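Local coordinates for protein migration inhibitory factor (Trichinella spiralis, PDB 1HFO) that belongs to the macrophage migration inhibitory factor family, whose members are small cytokine-like proteins with an alpha/beta fold that assemble as trimers, at residues A[7-12]-A[85-90]; A[20-25]-A[37-42]; A[50-55]-A[91-96]. All blocks are in the same frame, centred on the assembly; numbering follows the deposited sequence.

Interaction 1 of 3, residues A[7-12]-A[85-90]; sequences TNIKAT and TKLGIP. Unlike the reference sequence in segment 85-90: T85 (reference Lys).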
# COMPACT_ATOMS: atom_id res chain seq x y z
N THR A 7 4.03 -4.78 9.28
CA THR A 7 4.90 -4.91 10.45
C THR A 7 5.84 -6.11 10.36
O THR A 7 5.58 -7.07 9.64
CB THR A 7 4.03 -5.04 11.73
OG1 THR A 7 4.87 -5.15 12.88
CG2 THR A 7 3.15 -6.28 11.64
N ASN A 8 6.94 -6.04 11.11
CA ASN A 8 7.90 -7.13 11.13
C ASN A 8 7.65 -8.13 12.25
O ASN A 8 8.29 -9.18 12.30
CB ASN A 8 9.34 -6.59 11.24
CG ASN A 8 9.48 -5.46 12.25
OD1 ASN A 8 8.68 -5.33 13.18
ND2 ASN A 8 10.54 -4.65 12.09
N ILE A 9 6.70 -7.83 13.13
CA ILE A 9 6.41 -8.77 14.22
C ILE A 9 5.78 -10.04 13.68
O ILE A 9 5.42 -10.12 12.51
CB ILE A 9 5.48 -8.17 15.29
CG1 ILE A 9 4.10 -7.89 14.70
CG2 ILE A 9 6.09 -6.92 15.88
CD1 ILE A 9 3.17 -7.28 15.69
N LYS A 10 5.65 -11.04 14.54
CA LYS A 10 5.10 -12.33 14.16
C LYS A 10 3.57 -12.34 14.20
O LYS A 10 2.97 -11.64 15.00
CB LYS A 10 5.66 -13.41 15.08
CG LYS A 10 7.18 -13.55 15.02
CD LYS A 10 7.71 -14.45 16.14
CE LYS A 10 7.19 -15.87 16.02
NZ LYS A 10 7.61 -16.50 14.73
N ALA A 11 2.97 -13.15 13.34
CA ALA A 11 1.51 -13.26 13.28
C ALA A 11 0.98 -13.79 14.59
O ALA A 11 -0.08 -13.38 15.08
CB ALA A 11 1.10 -14.19 12.16
N THR A 12 1.73 -14.71 15.18
CA THR A 12 1.30 -15.30 16.43
C THR A 12 1.36 -14.27 17.56
O THR A 12 0.90 -14.53 18.67
CB THR A 12 2.15 -16.54 16.75
OG1 THR A 12 1.52 -17.29 17.79
CG2 THR A 12 3.55 -16.13 17.17
N THR A 85 -0.18 -0.91 22.61
CA THR A 85 -0.79 -1.83 23.58
C THR A 85 -1.06 -3.23 23.05
O THR A 85 -0.82 -4.22 23.75
CB THR A 85 -2.12 -1.24 24.10
OG1 THR A 85 -1.85 -0.01 24.78
CG2 THR A 85 -2.80 -2.22 25.06
N LYS A 86 -1.54 -3.34 21.81
CA LYS A 86 -1.86 -4.64 21.23
C LYS A 86 -0.73 -5.42 20.57
O LYS A 86 -0.72 -6.65 20.59
CB LYS A 86 -2.99 -4.49 20.20
CG LYS A 86 -4.28 -3.95 20.76
CD LYS A 86 -4.91 -4.90 21.79
CE LYS A 86 -6.17 -4.27 22.37
NZ LYS A 86 -6.78 -5.16 23.42
N LEU A 87 0.22 -4.70 19.98
CA LEU A 87 1.33 -5.34 19.30
C LEU A 87 2.65 -5.16 20.02
O LEU A 87 3.63 -5.83 19.68
CB LEU A 87 1.43 -4.78 17.88
CG LEU A 87 0.08 -4.73 17.15
CD1 LEU A 87 0.30 -4.24 15.74
CD2 LEU A 87 -0.58 -6.10 17.14
N GLY A 88 2.68 -4.25 20.98
CA GLY A 88 3.89 -4.01 21.75
C GLY A 88 4.97 -3.23 21.01
O GLY A 88 6.11 -3.15 21.48
N ILE A 89 4.61 -2.63 19.88
CA ILE A 89 5.58 -1.86 19.10
C ILE A 89 5.76 -0.45 19.66
O ILE A 89 4.79 0.24 19.96
CB ILE A 89 5.14 -1.74 17.61
CG1 ILE A 89 4.88 -3.12 17.01
CG2 ILE A 89 6.23 -1.04 16.81
CD1 ILE A 89 4.36 -3.05 15.56
N PRO A 90 7.03 -0.00 19.80
CA PRO A 90 7.32 1.33 20.32
C PRO A 90 6.70 2.42 19.43
O PRO A 90 6.76 2.32 18.21
CB PRO A 90 8.85 1.40 20.30
CG PRO A 90 9.26 -0.04 20.44
CD PRO A 90 8.27 -0.77 19.57

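Interaction 2 of 3, residues A[20-25]-A[37-42]; sequences SSTSAL and VAVHIN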
# COMPACT_ATOMS: atom_id res chain seq x y z
N SER A 20 -11.04 -6.87 15.94
CA SER A 20 -12.22 -6.28 16.54
C SER A 20 -11.92 -4.95 17.23
O SER A 20 -12.62 -3.96 17.01
CB SER A 20 -12.86 -7.26 17.54
OG SER A 20 -12.00 -7.53 18.63
N SER A 21 -10.89 -4.91 18.07
CA SER A 21 -10.57 -3.69 18.80
C SER A 21 -10.17 -2.55 17.88
O SER A 21 -10.48 -1.40 18.15
CB SER A 21 -9.46 -3.91 19.83
OG SER A 21 -8.25 -4.37 19.26
N THR A 22 -9.47 -2.89 16.80
CA THR A 22 -9.03 -1.88 15.85
C THR A 22 -10.24 -1.41 15.03
O THR A 22 -10.41 -0.21 14.80
CB THR A 22 -7.93 -2.47 14.94
OG1 THR A 22 -6.88 -3.04 15.76
CG2 THR A 22 -7.34 -1.39 14.05
N SER A 23 -11.10 -2.34 14.63
CA SER A 23 -12.31 -1.95 13.87
C SER A 23 -13.16 -0.99 14.71
O SER A 23 -13.66 0.02 14.23
CB SER A 23 -13.16 -3.16 13.54
OG SER A 23 -12.50 -4.05 12.66
N ALA A 24 -13.32 -1.33 15.98
CA ALA A 24 -14.08 -0.49 16.89
C ALA A 24 -13.46 0.90 17.02
O ALA A 24 -14.14 1.90 16.91
CB ALA A 24 -14.15 -1.15 18.28
N LEU A 25 -12.15 0.97 17.23
CA LEU A 25 -11.49 2.25 17.39
C LEU A 25 -11.56 3.14 16.14
O LEU A 25 -11.83 4.34 16.24
CB LEU A 25 -10.02 2.04 17.77
CG LEU A 25 -9.22 3.32 18.01
CD1 LEU A 25 -9.81 4.09 19.17
CD2 LEU A 25 -7.77 2.94 18.28
N VAL A 37 -16.02 -0.34 8.03
CA VAL A 37 -14.62 -0.33 8.47
C VAL A 37 -13.85 -1.59 8.10
O VAL A 37 -14.27 -2.71 8.43
CB VAL A 37 -14.52 -0.15 9.99
CG1 VAL A 37 -13.04 -0.19 10.43
CG2 VAL A 37 -15.15 1.15 10.39
N ALA A 38 -12.73 -1.41 7.40
CA ALA A 38 -11.90 -2.54 7.02
C ALA A 38 -10.56 -2.37 7.72
O ALA A 38 -10.00 -1.28 7.76
CB ALA A 38 -11.70 -2.61 5.50
N VAL A 39 -10.08 -3.47 8.29
CA VAL A 39 -8.81 -3.49 8.99
C VAL A 39 -7.95 -4.61 8.43
O VAL A 39 -8.40 -5.74 8.28
CB VAL A 39 -9.00 -3.73 10.49
CG1 VAL A 39 -7.60 -3.78 11.19
CG2 VAL A 39 -9.83 -2.61 11.08
N HIS A 40 -6.68 -4.29 8.18
CA HIS A 40 -5.76 -5.25 7.61
C HIS A 40 -4.40 -5.12 8.29
O HIS A 40 -3.95 -4.00 8.53
CB HIS A 40 -5.56 -4.92 6.13
CG HIS A 40 -4.39 -5.60 5.50
ND1 HIS A 40 -3.40 -4.90 4.83
CD2 HIS A 40 -4.06 -6.91 5.40
CE1 HIS A 40 -2.52 -5.76 4.34
NE2 HIS A 40 -2.90 -6.98 4.67
N ILE A 41 -3.78 -6.25 8.60
CA ILE A 41 -2.44 -6.24 9.17
C ILE A 41 -1.64 -7.30 8.45
O ILE A 41 -2.05 -8.46 8.33
CB ILE A 41 -2.41 -6.50 10.70
CG1 ILE A 41 -0.97 -6.31 11.20
CG2 ILE A 41 -2.92 -7.91 11.00
CD1 ILE A 41 -0.86 -6.20 12.73
N ASN A 42 -0.49 -6.88 7.92
CA ASN A 42 0.41 -7.75 7.18
C ASN A 42 1.63 -7.90 8.09
O ASN A 42 2.38 -6.95 8.31
CB ASN A 42 0.80 -7.05 5.88
CG ASN A 42 1.68 -7.89 5.00
OD1 ASN A 42 1.78 -9.10 5.18
ND2 ASN A 42 2.32 -7.26 4.01
O HOH W 1 -13.31 -4.53 10.19

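Interaction 3 of 3, residues A[50-55]-A[91-96]; sequences GGSTNP and KNRMYI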
# COMPACT_ATOMS: atom_id res chain seq x y z
N GLY A 50 14.68 3.16 11.20
CA GLY A 50 15.80 3.82 11.85
C GLY A 50 17.04 2.95 11.82
O GLY A 50 17.89 3.03 12.71
N GLY A 51 17.16 2.11 10.80
CA GLY A 51 18.32 1.26 10.69
C GLY A 51 18.35 0.00 11.55
O GLY A 51 19.42 -0.57 11.77
N SER A 52 17.20 -0.44 12.03
CA SER A 52 17.14 -1.65 12.84
C SER A 52 15.90 -2.44 12.51
O SER A 52 14.86 -1.88 12.15
CB SER A 52 17.17 -1.32 14.33
OG SER A 52 16.20 -0.35 14.67
N THR A 53 16.03 -3.76 12.61
CA THR A 53 14.93 -4.66 12.31
C THR A 53 14.10 -4.99 13.55
O THR A 53 13.37 -5.97 13.56
CB THR A 53 15.47 -5.97 11.70
OG1 THR A 53 14.39 -6.76 11.21
CG2 THR A 53 16.23 -6.77 12.74
N ASN A 54 14.20 -4.17 14.59
CA ASN A 54 13.41 -4.41 15.80
C ASN A 54 11.96 -4.05 15.49
O ASN A 54 11.70 -3.30 14.56
CB ASN A 54 13.92 -3.56 16.96
CG ASN A 54 15.24 -4.08 17.52
OD1 ASN A 54 15.48 -5.28 17.53
ND2 ASN A 54 16.09 -3.18 18.00
N PRO A 55 11.01 -4.58 16.28
CA PRO A 55 9.59 -4.31 16.08
C PRO A 55 9.27 -2.88 15.63
O PRO A 55 9.59 -1.90 16.31
CB PRO A 55 8.98 -4.65 17.44
CG PRO A 55 9.80 -5.84 17.84
CD PRO A 55 11.21 -5.42 17.49
N LYS A 91 6.14 3.44 20.05
CA LYS A 91 5.50 4.53 19.31
C LYS A 91 6.44 5.30 18.39
O LYS A 91 5.98 5.90 17.41
CB LYS A 91 4.82 5.49 20.28
CG LYS A 91 3.77 4.82 21.14
CD LYS A 91 3.05 5.83 21.99
CE LYS A 91 1.98 5.16 22.83
NZ LYS A 91 1.34 6.16 23.73
N ASN A 92 7.74 5.30 18.68
CA ASN A 92 8.67 6.00 17.80
C ASN A 92 9.17 5.11 16.67
O ASN A 92 10.09 5.49 15.94
CB ASN A 92 9.87 6.57 18.58
CG ASN A 92 10.63 5.53 19.39
OD1 ASN A 92 10.53 4.32 19.17
ND2 ASN A 92 11.43 6.01 20.34
N ARG A 93 8.57 3.93 16.53
CA ARG A 93 8.94 3.00 15.48
C ARG A 93 7.74 2.66 14.61
O ARG A 93 7.64 1.57 14.07
CB ARG A 93 9.55 1.72 16.04
CG ARG A 93 10.92 1.96 16.68
CD ARG A 93 11.53 0.67 17.17
NE ARG A 93 11.95 -0.22 16.10
CZ ARG A 93 12.94 0.05 15.25
NH1 ARG A 93 13.62 1.19 15.35
NH2 ARG A 93 13.26 -0.83 14.31
N MET A 94 6.83 3.63 14.50
CA MET A 94 5.63 3.46 13.67
C MET A 94 5.24 4.75 12.97
O MET A 94 5.31 5.84 13.53
CB MET A 94 4.44 3.00 14.52
CG MET A 94 4.57 1.60 15.06
SD MET A 94 3.02 1.10 15.84
CE MET A 94 3.03 2.09 17.29
N TYR A 95 4.81 4.62 11.71
CA TYR A 95 4.35 5.76 10.95
C TYR A 95 2.94 5.44 10.48
O TYR A 95 2.66 4.30 10.12
CB TYR A 95 5.17 5.99 9.69
CG TYR A 95 6.47 6.71 9.88
CD1 TYR A 95 6.52 7.95 10.52
CD2 TYR A 95 7.64 6.20 9.35
CE1 TYR A 95 7.72 8.65 10.63
CE2 TYR A 95 8.85 6.89 9.45
CZ TYR A 95 8.88 8.11 10.09
OH TYR A 95 10.09 8.79 10.18
N ILE A 96 2.08 6.44 10.49
CA ILE A 96 0.73 6.27 9.97
C ILE A 96 0.42 7.43 9.02
O ILE A 96 0.52 8.60 9.40
CB ILE A 96 -0.35 6.25 11.08
CG1 ILE A 96 -0.13 5.04 12.00
CG2 ILE A 96 -1.76 6.21 10.43
CD1 ILE A 96 -0.01 3.70 11.28

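Interaction 1 of 3, residues A[7-12]-A[85-90]
The C-terminal end of helix 69-87 and the turn that follows it meet the chain leaving strand 2-7, with L87 and I89 packed against T7 and I9. No hydrogen bond crosses between the two segments; the contact is made by side-chain carbons and one hydroxyl. I9 puts its CD1 methyl against L87, 3.8 Å from L87 CB and 4.2 Å from both L87 CD1 and L87 CD2, so the methyl sits against the side of the leucine, over CB and both end methyls, the two side chains crossing at about a right angle. That reach comes from an I9 CG1 placed between the backbone N and the carbonyl carbon (chi1 65°), with CD1 extended beyond it. The other branch of the same residue, I9 CG2, lies 4.1 Å from I89 CG1. Helix 69-87 is the second of the two helices packed on the beta-sheet in the MIF fold, and G88, with positive phi, turns the chain out of it and brings I89 beside T7. There the I89 CD1 methyl comes to 3.4 Å from T7 OG1, a close approach of a methyl to a hydroxyl oxygen. T7 OG1 is already engaged: it accepts from I9 N at 3.3 Å, almost straight at 175°, which closes an ST turn at the end of strand 2-7, and it also bonds A56 O. The two bonds would hold the threonine's rotation. Beyond the contact, L87 also lies on F18 of helix 18-30 and on I41 of strand 38-42, while I89 reaches A57 of strand 57-63.

Interaction 2 of 3, residues A[20-25]-A[37-42]
T22 and S23 of helix 18-30 pack on V39, and S23 also on V37, in a buried helix-on-sheet contact within the first beta-alpha-beta unit of the MIF fold, where strand 2-7 leads through the helix to the parallel strand 38-42. V39 takes the centre and splits its two methyls between neighbouring helix residues. V39 CG1 meets T22 CG2 at 3.7 Å, and V39 CG2 meets S23 OG at 3.4 Å. T22 presents its methyl because CG2 stands anti to the backbone N, which leaves OG1 (chi1 -53°) beside that nitrogen and hydrogen-bonded to F18 O, one turn back; H82 of helix 69-87 is a second partner of the hydroxyl. Before the strand begins, V37 CG1 rests 3.9 Å from S23 O and the same distance from S23 CA, mainly against the backbone of S23. One water bridges the two segments, donating to S23 OG at 2.6 Å and to V37 O at 2.7 Å. On the edge away from strand 2-7, strand 38-42 continues the sheet antiparallel into a second subunit, whose S48 packs on both S23 and V39. Since S23 OG bonds L19 O as well as the water, its polar needs are met inside the helix and at the water, and V39 can lie against the hydroxyl without supplying a hydrogen bond.

Interaction 3 of 3, residues A[50-55]-A[91-96]
R93 sends its guanidinium into the curve of residues 52-55 and is held there by backbone carbonyl oxygens. The contact is a surface tie between two connections of the MIF fold, made by one arginine on backbone carbonyls: the loop running from strand 46-49 to strand 57-63, and the turn that leads into strand 94-100. R93 NH2 donates to N54 O at 2.9 Å, nearly straight at 166°. The same oxygen takes a second, weak and longer bond from R93 NE, so N54 O is gripped by both nitrogens of one side of the group. R93 NE has its shorter bond, 2.9 Å, to P55 O, bent to 140°. A further weak bond joins R93 NH2 to S52 O. The oxygens of S52, N54 and P55 all lie at the guanidinium edge near its plane, which would hold the flat group against turning, whereas the R93 nitrogens approach N54 O and P55 O from above their carbonyl planes. The arginine chain leaves the backbone with CG anti to the carbonyl carbon and runs straight through chi2. The bend at chi3 (71°) swings NE toward the loop carbonyls; R93 CD, placed before it, lies 3.3 Å from P55 O.

Further out, F49 O accepts from both R93 NH1 and S52 OG, tying the start of the loop to the same arginine, and N54 O also receives N8 ND2. Backbone bonds of R93 and Y95 to A57 set the start of strand 94-100 beside strand 57-63, and Y95 carries its sheet on to a strand of the third subunit. The S52 hydroxyl, placed between its own N and carbonyl carbon, stands with OG 3.0 Å from R93 NH2 and 3.1 Å from R93 NH1.

In the fold
Interactions 1 and 2 are buried and interaction 3 lies at the surface, a difference matched by their chemistry: methyl packing with a few hydroxyls, and one bridging water in interaction 2, against charged arginine-to-carbonyl bonds in the third. Interaction 2 belongs to the first beta-alpha-beta unit, between helix 18-30 and strand 38-42. Interaction 1 joins the end of helix 69-87 to the exit of strand 2-7 and touches interaction 2 through L87 on I41 and a probable T7 N to N42 O bond. The segments of interactions 1 and 3 alternate along the chain and meet where N8 reaches N54 and P55. Interactions 2 and 3 do not touch, but both reach the same sheet, at its two outermost strands within the chain.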